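Local coordinates for Spermidine/putrescine ABC transporter, periplasmic binding protein (Treponema pallidum, PDB 2V84), which probably binds polyamines such as spermidine and putrescine as the periplasmic receptor of an ABC transporter, at residues S85-R89 / K90-E94; I107-S110 / V111-R114; T235-A238 / M239-H242; K154-A157 / Y158-S161. One frame throughout, in Å; residues are numbered along the deposited sequence.

Interaction 1: residues S85-R89 / K90-E94; sequences SIMKR and KHLLE
K90, H91 and L92 fold their backbone amides back onto the last turn of helix 81-89: K90 N donates to I86 O at 3.2 Å, H91 N to K88 O, and L92 N to M87 O at 2.8 Å. The last of these is the straightest, with 173° at the hydrogen and the donor lying nearly along the C=O axis, whereas H91 N stands well above the carbonyl plane of K88. K90 N to I86 O is the last helical bond; the H91 and L92 bonds, with H91 at positive phi (61°), make a Schellman motif, which ends the helix and turns the chain toward strand 93-94.

Beneath the turn, M87 meets two leucines. M87 CB lies 3.9 Å from L93 CG and 4.1 Å from L92 CB, and both leucine side chains cross that of M87 at about a right angle. The methionine chain is extended through chi2 and then bends at chi3 (104°), which brings M87 CE to 4.2 Å from L93 CD2. Helix 60-67 covers the same apolar patch, with M63, F64 and L67 against M87. On the polar side, the H91 ring holds one face over R89 O, offset toward its rim, with no hydrogen bond between them. A water donates to L93 O at 3.1 Å and weakly to K88 O, a loose link between the helix end and L93. The charged ends turn to other partners, K88 to D118 and R89 to D325.

The chemistry thus divides in two: the carbonyls of M87 and K88 are taken up by amides of the turn, K88 O with a weak water bond besides, while a buried methionine and two leucines pack on the inner side.

Interaction 2: residues I107-S110 / V111-R114; sequences IKES and VRAR
The first turn of helix 109-114, entered through K108 at the N-cap position, brings I107 and E109 against R112. K108 O receives R112 N at 3.2 Å; V111 N reaches the same oxygen only weakly. One residue on, A113 N donates to E109 O at 3.1 Å.

R112 is the side chain round which the contact is built. Its chain runs back beside the start of the helix, bending at chi3, and the guanidinium is thereby laid over I107: I107 CB sits 4.1 Å above the plane, over its centre, while I107 CG2 is 4.1 Å from R112 CG. R112 NH1 comes within 2.8 Å of I107 O, but the angle is too poor for a hydrogen bond; R112 NH2 has a weak one to V104 O.

From the other side comes E109. The E109 chain bends at chi2 (48°) and brings OE1 to 3.5 Å from R112 CD, the carboxylate plane 23° from that of the guanidinium. The opposite charges do not touch, so any attraction is probably a modest, through-space one. On the inner side, I107 CG2 packs on V111 CG1 at 4.3 Å.

The outer charges have partners of their own: K108 NZ hydrogen-bonds S296 O and forms a salt bridge with E314, while R114 hydrogen-bonds L317 O and forms a salt bridge with a bound MES molecule, probably from the crystallisation liquor. With K108 directly before the helix and its carbonyl opening the series of bonds to the amide four residues on, the arrangement is that of an N-cap and the N-terminal first turn of a short alpha helix, here in a solute-binding protein.

Interaction 3: residues T235-A238 / M239-H242; sequences TPEA and MHEH
H240 folds its imidazole back over the turn that precedes it, and its NE2 donates to T235 O at 2.8 Å. The bond is bent, with 132° at the hydrogen; the donor stands above the carbonyl plane, and the oxygen is tilted 24° out of the ring plane. One face of the same ring receives E237 CA, centred 3.7 Å above it and nearly on the ring normal, a CH-pi contact. The threonine and histidine side chains run antiparallel past one another, with T235 CG2 4.1 Å from H240 CD2.

That methyl also touches M239 CB at 3.7 Å. T235 CG2 lies opposite the backbone N of its own residue, with chi1 of -66° setting OG1 beside that N, and this turns the methyl toward M239 and the hydroxyl toward a weak bond with F231 O. Beyond it, P236 CG meets M239 CG at 4.2 Å, and the methionine then bends at chi2.

Two backbone bonds set the turn on which these side chains stand: M239 N donates to P236 O at 2.9 Å, and H240 N to E237 O at 3.2 Å. Each bond spans three residues. The imidazole is thus held at NE2 and covered on one face by a backbone CH, and F232 adds an edge-to-face ring contact.

The whole turn is a surface excursion between helix 228-234, whose F231 and F232 meet T235 and H240, and strand 243-246, which it enters just after H242 pairs its backbone with K138.

Interaction 4: residues K154-A157 / Y158-S161; sequences KDLA and YRMS
L156 to R159 form a type II beta turn, closed by R159 N donating to L156 O at 3.0 Å, just before strand 160-162 of the mixed sheet. Y158 takes up the positive phi (63°) of the third position.

Of the polar contacts, one more crosses the turn: R159 NH2 reaches D155 O at 3.5 Å in a weak but fairly straight bond, 164° at the hydrogen, with the oxygen at the edge of the guanidinium and in its plane. The bend of the arginine at chi3 (-70°) swings this group back over the preceding residues. The D155 carboxylate is paired with R153. The same guanidinium nitrogen, R159 NH2, lies 3.7 Å from L156 CD2, a methyl-to-guanidinium contact.

Apolar contacts occupy the inner side. L156 CB lies 3.8 Å from M160 SD, and the two side chains cross at about a right angle; both also pack on V223 of strand 223-226, a neighbour in the sheet.

The aromatic contact lies on the outer side of the turn, where the ring of Y158 has A157 beneath one face. The A157 CB methyl sits 4.2 Å from the Y158 ring centroid, offset toward the rim, in a CH-pi contact.

Along the chain the order is interaction 1, interaction 2, interaction 4 and then interaction 3, all local turns or helix ends. Interactions 1 and 2 form one pair, their centres 21 Å apart, interaction 1 on the end of helix 81-89 and strand 93-94, interaction 2 on helix 109-114. Interactions 3 and 4 form another, also 21 Å apart, and lead into strands 243-246 and 160-162 of the same mixed sheet. The pairs lie 34 to 42 Å apart between centres, consistent with the two-lobed build of periplasmic solute-binding proteins. Of the four, only interaction 1 comes as close as about 7 Å, between the side chains of I86 and R167, to a predicted spermidine-binding residue.

Interaction 1: residues S85-R89 / K90-E94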
loop_
_atom_site.group_PDB
_atom_site.type_symbol
_atom_site.label_atom_id
_atom_site.label_comp_id
_atom_site.label_asym_id
_atom_site.label_seq_id
_atom_site.Cartn_x
_atom_site.Cartn_y
_atom_site.Cartn_z
ATOM N N SER A 85 -7.257 8.836 -8.526
ATOM C CA SER A 85 -8.566 9.111 -9.114
ATOM C C SER A 85 -9.213 10.372 -8.519
ATOM O O SER A 85 -9.687 11.249 -9.258
ATOM C CB SER A 85 -9.463 7.883 -8.991
ATOM O OG SER A 85 -10.813 8.159 -9.375
ATOM N N ILE A 86 -9.199 10.479 -7.190
ATOM C CA ILE A 86 -9.652 11.696 -6.481
ATOM C C ILE A 86 -8.945 12.941 -6.997
ATOM O O ILE A 86 -9.596 13.961 -7.298
ATOM C CB ILE A 86 -9.416 11.593 -4.922
ATOM C CG1 ILE A 86 -10.356 10.569 -4.284
ATOM C CG2 ILE A 86 -9.575 12.953 -4.253
ATOM C CD1 ILE A 86 -9.870 9.996 -2.928
ATOM N N MET A 87 -7.618 12.859 -7.104
ATOM C CA MET A 87 -6.803 14.028 -7.474
ATOM C C MET A 87 -6.908 14.411 -8.946
ATOM O O MET A 87 -6.770 15.591 -9.284
ATOM C CB MET A 87 -5.340 13.829 -7.096
ATOM C CG MET A 87 -5.122 13.763 -5.589
ATOM S SD MET A 87 -3.511 13.057 -5.269
ATOM C CE MET A 87 -2.652 14.556 -4.849
ATOM N N LYS A 88 -7.157 13.427 -9.809
ATOM C CA LYS A 88 -7.492 13.716 -11.211
ATOM C C LYS A 88 -8.778 14.552 -11.339
ATOM O O LYS A 88 -8.826 15.537 -12.088
ATOM C CB LYS A 88 -7.611 12.418 -12.017
ATOM C CG LYS A 88 -6.322 11.995 -12.697
ATOM C CD LYS A 88 -6.448 10.627 -13.325
ATOM C CE LYS A 88 -7.130 10.683 -14.676
ATOM N NZ LYS A 88 -6.888 9.415 -15.419
ATOM N N ARG A 89 -9.818 14.175 -10.597
ATOM C CA ARG A 89 -11.106 14.878 -10.709
ATOM C C ARG A 89 -11.065 16.292 -10.128
ATOM O O ARG A 89 -11.788 17.195 -10.588
ATOM C CB ARG A 89 -12.220 14.073 -10.057
ATOM C CG ARG A 89 -12.379 12.658 -10.618
ATOM C CD ARG A 89 -13.730 12.115 -10.245
ATOM N NE ARG A 89 -13.935 12.139 -8.803
ATOM C CZ ARG A 89 -14.041 11.046 -8.075
ATOM N NH1 ARG A 89 -13.974 9.868 -8.674
ATOM N NH2 ARG A 89 -14.215 11.118 -6.759
ATOM N N LYS A 90 -10.215 16.468 -9.121
ATOM C CA LYS A 90 -9.955 17.761 -8.500
ATOM C C LYS A 90 -8.896 18.550 -9.253
ATOM O O LYS A 90 -8.551 19.660 -8.854
ATOM C CB LYS A 90 -9.511 17.566 -7.045
ATOM C CG LYS A 90 -10.626 17.190 -6.089
ATOM C CD LYS A 90 -10.353 17.734 -4.681
ATOM C CE LYS A 90 -11.587 17.622 -3.796
ATOM N NZ LYS A 90 -11.638 18.690 -2.752
ATOM N N HIS A 91 -8.375 17.962 -10.334
ATOM C CA HIS A 91 -7.407 18.611 -11.233
ATOM C C HIS A 91 -6.107 19.009 -10.553
ATOM O O HIS A 91 -5.580 20.090 -10.799
ATOM C CB HIS A 91 -8.039 19.822 -11.919
ATOM C CG HIS A 91 -9.340 19.517 -12.581
ATOM N ND1 HIS A 91 -9.421 18.830 -13.774
ATOM C CD2 HIS A 91 -10.614 19.805 -12.222
ATOM C CE1 HIS A 91 -10.689 18.719 -14.129
ATOM N NE2 HIS A 91 -11.433 19.298 -13.201
ATOM N N LEU A 92 -5.593 18.113 -9.713
ATOM C CA LEU A 92 -4.416 18.398 -8.899
ATOM C C LEU A 92 -3.094 17.922 -9.483
ATOM O O LEU A 92 -2.029 18.215 -8.922
ATOM C CB LEU A 92 -4.598 17.809 -7.496
ATOM C CG LEU A 92 -5.047 18.744 -6.374
ATOM C CD1 LEU A 92 -6.017 19.820 -6.841
ATOM C CD2 LEU A 92 -5.643 17.910 -5.258
ATOM N N LEU A 93 -3.176 17.220 -10.620
ATOM C CA LEU A 93 -2.044 16.502 -11.193
ATOM C C LEU A 93 -1.757 16.957 -12.610
ATOM O O LEU A 93 -2.674 17.370 -13.336
ATOM C CB LEU A 93 -2.311 14.985 -11.179
ATOM C CG LEU A 93 -2.573 14.367 -9.797
ATOM C CD1 LEU A 93 -2.803 12.866 -9.915
ATOM C CD2 LEU A 93 -1.425 14.680 -8.837
ATOM N N GLU A 94 -0.488 16.874 -13.010
ATOM C CA GLU A 94 -0.086 17.292 -14.371
ATOM C C GLU A 94 0.068 16.091 -15.254
ATOM O O GLU A 94 0.426 15.023 -14.758
ATOM C CB GLU A 94 1.236 18.049 -14.348
ATOM C CG GLU A 94 1.127 19.334 -13.559
ATOM C CD GLU A 94 2.273 20.279 -13.787
ATOM O OE1 GLU A 94 3.288 19.871 -14.377
ATOM O OE2 GLU A 94 2.161 21.454 -13.372
HETATM O O HOH W 1 -5.539 16.354 -12.868
#

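Interaction 2: residues I107-S110 / V111-R114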
loop_
_atom_site.group_PDB
_atom_site.type_symbol
_atom_site.label_atom_id
_atom_site.label_comp_id
_atom_site.label_asym_id
_atom_site.label_seq_id
_atom_site.Cartn_x
_atom_site.Cartn_y
_atom_site.Cartn_z
ATOM N N ILE A 107 6.505 -2.035 -17.362
ATOM C CA ILE A 107 5.279 -2.188 -16.574
ATOM C C ILE A 107 4.534 -3.384 -17.166
ATOM O O ILE A 107 4.209 -3.396 -18.353
ATOM C CB ILE A 107 4.434 -0.861 -16.499
ATOM C CG1 ILE A 107 5.173 0.263 -15.741
ATOM C CG2 ILE A 107 3.096 -1.063 -15.791
ATOM C CD1 ILE A 107 5.588 -0.105 -14.334
ATOM N N LYS A 108 4.311 -4.410 -16.344
ATOM C CA LYS A 108 3.645 -5.646 -16.780
ATOM C C LYS A 108 2.296 -5.346 -17.419
ATOM O O LYS A 108 1.591 -4.463 -16.978
ATOM C CB LYS A 108 3.440 -6.601 -15.593
ATOM C CG LYS A 108 4.680 -7.383 -15.196
ATOM C CD LYS A 108 4.474 -8.283 -13.978
ATOM C CE LYS A 108 5.772 -9.033 -13.678
ATOM N NZ LYS A 108 5.767 -9.962 -12.505
ATOM N N GLU A 109 1.928 -6.103 -18.448
ATOM C CA GLU A 109 0.611 -5.927 -19.077
ATOM C C GLU A 109 -0.547 -6.130 -18.082
ATOM O O GLU A 109 -1.567 -5.426 -18.149
ATOM C CB GLU A 109 0.453 -6.858 -20.282
ATOM C CG GLU A 109 -0.880 -6.698 -21.036
ATOM C CD GLU A 109 -1.241 -5.235 -21.339
ATOM O OE1 GLU A 109 -0.391 -4.496 -21.894
ATOM O OE2 GLU A 109 -2.382 -4.826 -21.017
ATOM N N SER A 110 -0.367 -7.075 -17.153
ATOM C CA SER A 110 -1.413 -7.442 -16.207
ATOM C C SER A 110 -1.722 -6.287 -15.276
ATOM O O SER A 110 -2.867 -6.111 -14.852
ATOM C CB SER A 110 -1.013 -8.680 -15.406
ATOM O OG SER A 110 0.275 -8.522 -14.848
ATOM N N VAL A 111 -0.702 -5.482 -14.987
ATOM C CA VAL A 111 -0.883 -4.301 -14.163
ATOM C C VAL A 111 -1.601 -3.205 -14.944
ATOM O O VAL A 111 -2.508 -2.555 -14.409
ATOM C CB VAL A 111 0.456 -3.792 -13.593
ATOM C CG1 VAL A 111 0.276 -2.441 -12.921
ATOM C CG2 VAL A 111 0.999 -4.799 -12.603
ATOM N N ARG A 112 -1.186 -2.998 -16.195
ATOM C CA ARG A 112 -1.825 -2.011 -17.078
ATOM C C ARG A 112 -3.343 -2.205 -17.114
ATOM O O ARG A 112 -4.100 -1.232 -17.064
ATOM C CB ARG A 112 -1.243 -2.075 -18.505
ATOM C CG ARG A 112 0.259 -1.815 -18.591
ATOM C CD ARG A 112 0.745 -1.704 -20.040
ATOM N NE ARG A 112 1.720 -0.615 -20.159
ATOM C CZ ARG A 112 3.016 -0.766 -20.430
ATOM N NH1 ARG A 112 3.523 -1.976 -20.656
ATOM N NH2 ARG A 112 3.804 0.303 -20.499
ATOM N N ALA A 113 -3.780 -3.459 -17.176
ATOM C CA ALA A 113 -5.210 -3.793 -17.201
ATOM C C ALA A 113 -5.981 -3.431 -15.917
ATOM O O ALA A 113 -7.161 -3.075 -15.990
ATOM C CB ALA A 113 -5.408 -5.266 -17.552
ATOM N N ARG A 114 -5.327 -3.527 -14.754
ATOM C CA ARG A 114 -5.976 -3.251 -13.462
ATOM C C ARG A 114 -6.060 -1.773 -13.079
ATOM O O ARG A 114 -6.879 -1.398 -12.228
ATOM C CB ARG A 114 -5.255 -3.966 -12.317
ATOM C CG ARG A 114 -5.217 -5.467 -12.403
ATOM C CD ARG A 114 -4.398 -6.027 -11.255
ATOM N NE ARG A 114 -5.204 -6.335 -10.078
ATOM C CZ ARG A 114 -4.771 -7.047 -9.049
ATOM N NH1 ARG A 114 -3.542 -7.539 -9.042
ATOM N NH2 ARG A 114 -5.578 -7.292 -8.030
#

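Interaction 3: residues T235-A238 / M239-H242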
loop_
_atom_site.group_PDB
_atom_site.type_symbol
_atom_site.label_atom_id
_atom_site.label_comp_id
_atom_site.label_asym_id
_atom_site.label_seq_id
_atom_site.Cartn_x
_atom_site.Cartn_y
_atom_site.Cartn_z
ATOM N N THR A 235 11.205 -8.102 13.304
ATOM C CA THR A 235 11.455 -9.349 14.034
ATOM C C THR A 235 12.819 -9.879 13.623
ATOM O O THR A 235 13.116 -9.912 12.433
ATOM C CB THR A 235 10.350 -10.411 13.739
ATOM O OG1 THR A 235 9.099 -9.967 14.273
ATOM C CG2 THR A 235 10.682 -11.745 14.386
ATOM N N PRO A 236 13.656 -10.307 14.602
ATOM C CA PRO A 236 14.987 -10.811 14.246
ATOM C C PRO A 236 14.894 -11.939 13.228
ATOM O O PRO A 236 13.944 -12.715 13.267
ATOM C CB PRO A 236 15.555 -11.339 15.577
ATOM C CG PRO A 236 14.423 -11.373 16.533
ATOM C CD PRO A 236 13.417 -10.358 16.055
ATOM N N GLU A 237 15.869 -12.013 12.324
ATOM C CA GLU A 237 15.870 -13.006 11.246
ATOM C C GLU A 237 15.752 -14.445 11.773
ATOM O O GLU A 237 15.126 -15.303 11.137
ATOM C CB GLU A 237 17.131 -12.853 10.393
ATOM C CG GLU A 237 16.944 -13.168 8.912
ATOM C CD GLU A 237 18.236 -13.640 8.262
ATOM O OE1 GLU A 237 18.666 -14.772 8.560
ATOM O OE2 GLU A 237 18.822 -12.880 7.451
ATOM N N ALA A 238 16.350 -14.690 12.940
ATOM C CA ALA A 238 16.290 -15.983 13.613
ATOM C C ALA A 238 14.860 -16.455 13.851
ATOM O O ALA A 238 14.598 -17.659 13.883
ATOM C CB ALA A 238 17.050 -15.923 14.939
ATOM N N MET A 239 13.944 -15.504 14.016
ATOM C CA MET A 239 12.576 -15.811 14.416
ATOM C C MET A 239 11.563 -15.778 13.266
ATOM O O MET A 239 10.385 -16.067 13.461
ATOM C CB MET A 239 12.141 -14.917 15.588
ATOM C CG MET A 239 12.827 -15.274 16.903
ATOM S SD MET A 239 12.790 -17.065 17.149
ATOM C CE MET A 239 13.681 -17.280 18.692
ATOM N N HIS A 240 12.055 -15.482 12.067
ATOM C CA HIS A 240 11.250 -15.453 10.845
ATOM C C HIS A 240 10.549 -16.770 10.494
ATOM O O HIS A 240 9.436 -16.751 9.979
ATOM C CB HIS A 240 12.112 -14.978 9.668
ATOM C CG HIS A 240 12.396 -13.510 9.684
ATOM N ND1 HIS A 240 12.959 -12.850 8.613
ATOM C CD2 HIS A 240 12.167 -12.568 10.629
ATOM C CE1 HIS A 240 13.077 -11.566 8.902
ATOM N NE2 HIS A 240 12.600 -11.368 10.118
ATOM N N GLU A 241 11.197 -17.905 10.776
ATOM C CA GLU A 241 10.625 -19.219 10.462
ATOM C C GLU A 241 9.335 -19.492 11.243
ATOM O O GLU A 241 8.560 -20.384 10.887
ATOM C CB GLU A 241 11.640 -20.339 10.724
ATOM C CG GLU A 241 12.094 -20.456 12.174
ATOM C CD GLU A 241 13.150 -21.543 12.394
ATOM O OE1 GLU A 241 14.165 -21.570 11.655
ATOM O OE2 GLU A 241 12.967 -22.353 13.327
ATOM N N HIS A 242 9.126 -18.729 12.311
ATOM C CA HIS A 242 7.979 -18.905 13.180
ATOM C C HIS A 242 6.820 -18.021 12.762
ATOM O O HIS A 242 5.775 -18.062 13.388
ATOM C CB HIS A 242 8.337 -18.572 14.629
ATOM C CG HIS A 242 9.399 -19.448 15.201
ATOM N ND1 HIS A 242 9.130 -20.689 15.735
ATOM C CD2 HIS A 242 10.735 -19.268 15.315
ATOM C CE1 HIS A 242 10.256 -21.233 16.161
ATOM N NE2 HIS A 242 11.245 -20.391 15.912
#

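Interaction 4: residues K154-A157 / Y158-S161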
loop_
_atom_site.group_PDB
_atom_site.type_symbol
_atom_site.label_atom_id
_atom_site.label_comp_id
_atom_site.label_asym_id
_atom_site.label_seq_id
_atom_site.Cartn_x
_atom_site.Cartn_y
_atom_site.Cartn_z
ATOM N N LYS A 154 -12.072 -15.977 19.676
ATOM C CA LYS A 154 -12.158 -15.567 21.084
ATOM C C LYS A 154 -11.019 -16.064 21.973
ATOM O O LYS A 154 -10.687 -15.397 22.957
ATOM C CB LYS A 154 -13.538 -15.888 21.677
ATOM C CG LYS A 154 -14.623 -14.965 21.089
ATOM C CD LYS A 154 -15.911 -14.879 21.915
ATOM C CE LYS A 154 -17.003 -14.161 21.102
ATOM N NZ LYS A 154 -18.278 -13.891 21.844
ATOM N N ASP A 155 -10.412 -17.193 21.589
ATOM C CA ASP A 155 -9.232 -17.754 22.257
ATOM C C ASP A 155 -7.941 -16.941 22.084
ATOM O O ASP A 155 -6.960 -17.152 22.813
ATOM C CB ASP A 155 -9.026 -19.233 21.884
ATOM C CG ASP A 155 -8.629 -19.449 20.422
ATOM O OD1 ASP A 155 -9.212 -18.837 19.505
ATOM O OD2 ASP A 155 -7.731 -20.284 20.185
ATOM N N LEU A 156 -7.964 -15.998 21.142
ATOM C CA LEU A 156 -6.857 -15.066 20.904
ATOM C C LEU A 156 -7.217 -13.629 21.287
ATOM O O LEU A 156 -6.472 -12.694 20.989
ATOM C CB LEU A 156 -6.412 -15.143 19.432
ATOM C CG LEU A 156 -6.093 -16.540 18.869
ATOM C CD1 LEU A 156 -5.926 -16.478 17.366
ATOM C CD2 LEU A 156 -4.845 -17.109 19.520
ATOM N N ALA A 157 -8.352 -13.456 21.965
ATOM C CA ALA A 157 -8.830 -12.126 22.331
ATOM C C ALA A 157 -7.794 -11.343 23.131
ATOM O O ALA A 157 -7.127 -11.893 24.026
ATOM C CB ALA A 157 -10.146 -12.210 23.085
ATOM N N TYR A 158 -7.655 -10.063 22.778
ATOM C CA TYR A 158 -6.678 -9.133 23.368
ATOM C C TYR A 158 -5.233 -9.553 23.109
ATOM O O TYR A 158 -4.325 -9.236 23.878
ATOM C CB TYR A 158 -6.948 -8.912 24.870
ATOM C CG TYR A 158 -8.433 -8.845 25.202
ATOM C CD1 TYR A 158 -9.260 -7.854 24.640
ATOM C CD2 TYR A 158 -9.016 -9.793 26.056
ATOM C CE1 TYR A 158 -10.625 -7.805 24.937
ATOM C CE2 TYR A 158 -10.380 -9.754 26.359
ATOM C CZ TYR A 158 -11.173 -8.761 25.803
ATOM O OH TYR A 158 -12.520 -8.738 26.118
ATOM N N ARG A 159 -5.025 -10.288 22.023
ATOM C CA ARG A 159 -3.684 -10.611 21.559
ATOM C C ARG A 159 -3.621 -10.435 20.054
ATOM O O ARG A 159 -2.776 -11.008 19.397
ATOM C CB ARG A 159 -3.269 -12.036 21.975
ATOM C CG ARG A 159 -3.194 -12.237 23.481
ATOM C CD ARG A 159 -2.443 -13.523 23.843
ATOM N NE ARG A 159 -3.207 -14.714 23.494
ATOM C CZ ARG A 159 -2.676 -15.917 23.269
ATOM N NH1 ARG A 159 -1.361 -16.101 23.333
ATOM N NH2 ARG A 159 -3.472 -16.937 22.959
ATOM N N MET A 160 -4.539 -9.627 19.522
ATOM C CA MET A 160 -4.610 -9.340 18.090
ATOM C C MET A 160 -4.797 -7.854 17.851
ATOM O O MET A 160 -5.302 -7.137 18.719
ATOM C CB MET A 160 -5.778 -10.114 17.466
ATOM C CG MET A 160 -5.643 -11.638 17.643
ATOM S SD MET A 160 -6.815 -12.568 16.624
ATOM C CE MET A 160 -8.358 -12.202 17.464
ATOM N N SER A 161 -4.371 -7.391 16.676
ATOM C CA SER A 161 -4.704 -6.053 16.198
ATOM C C SER A 161 -5.115 -6.098 14.736
ATOM O O SER A 161 -4.761 -7.032 13.988
ATOM C CB SER A 161 -3.517 -5.087 16.381
ATOM O OG SER A 161 -2.426 -5.395 15.502
#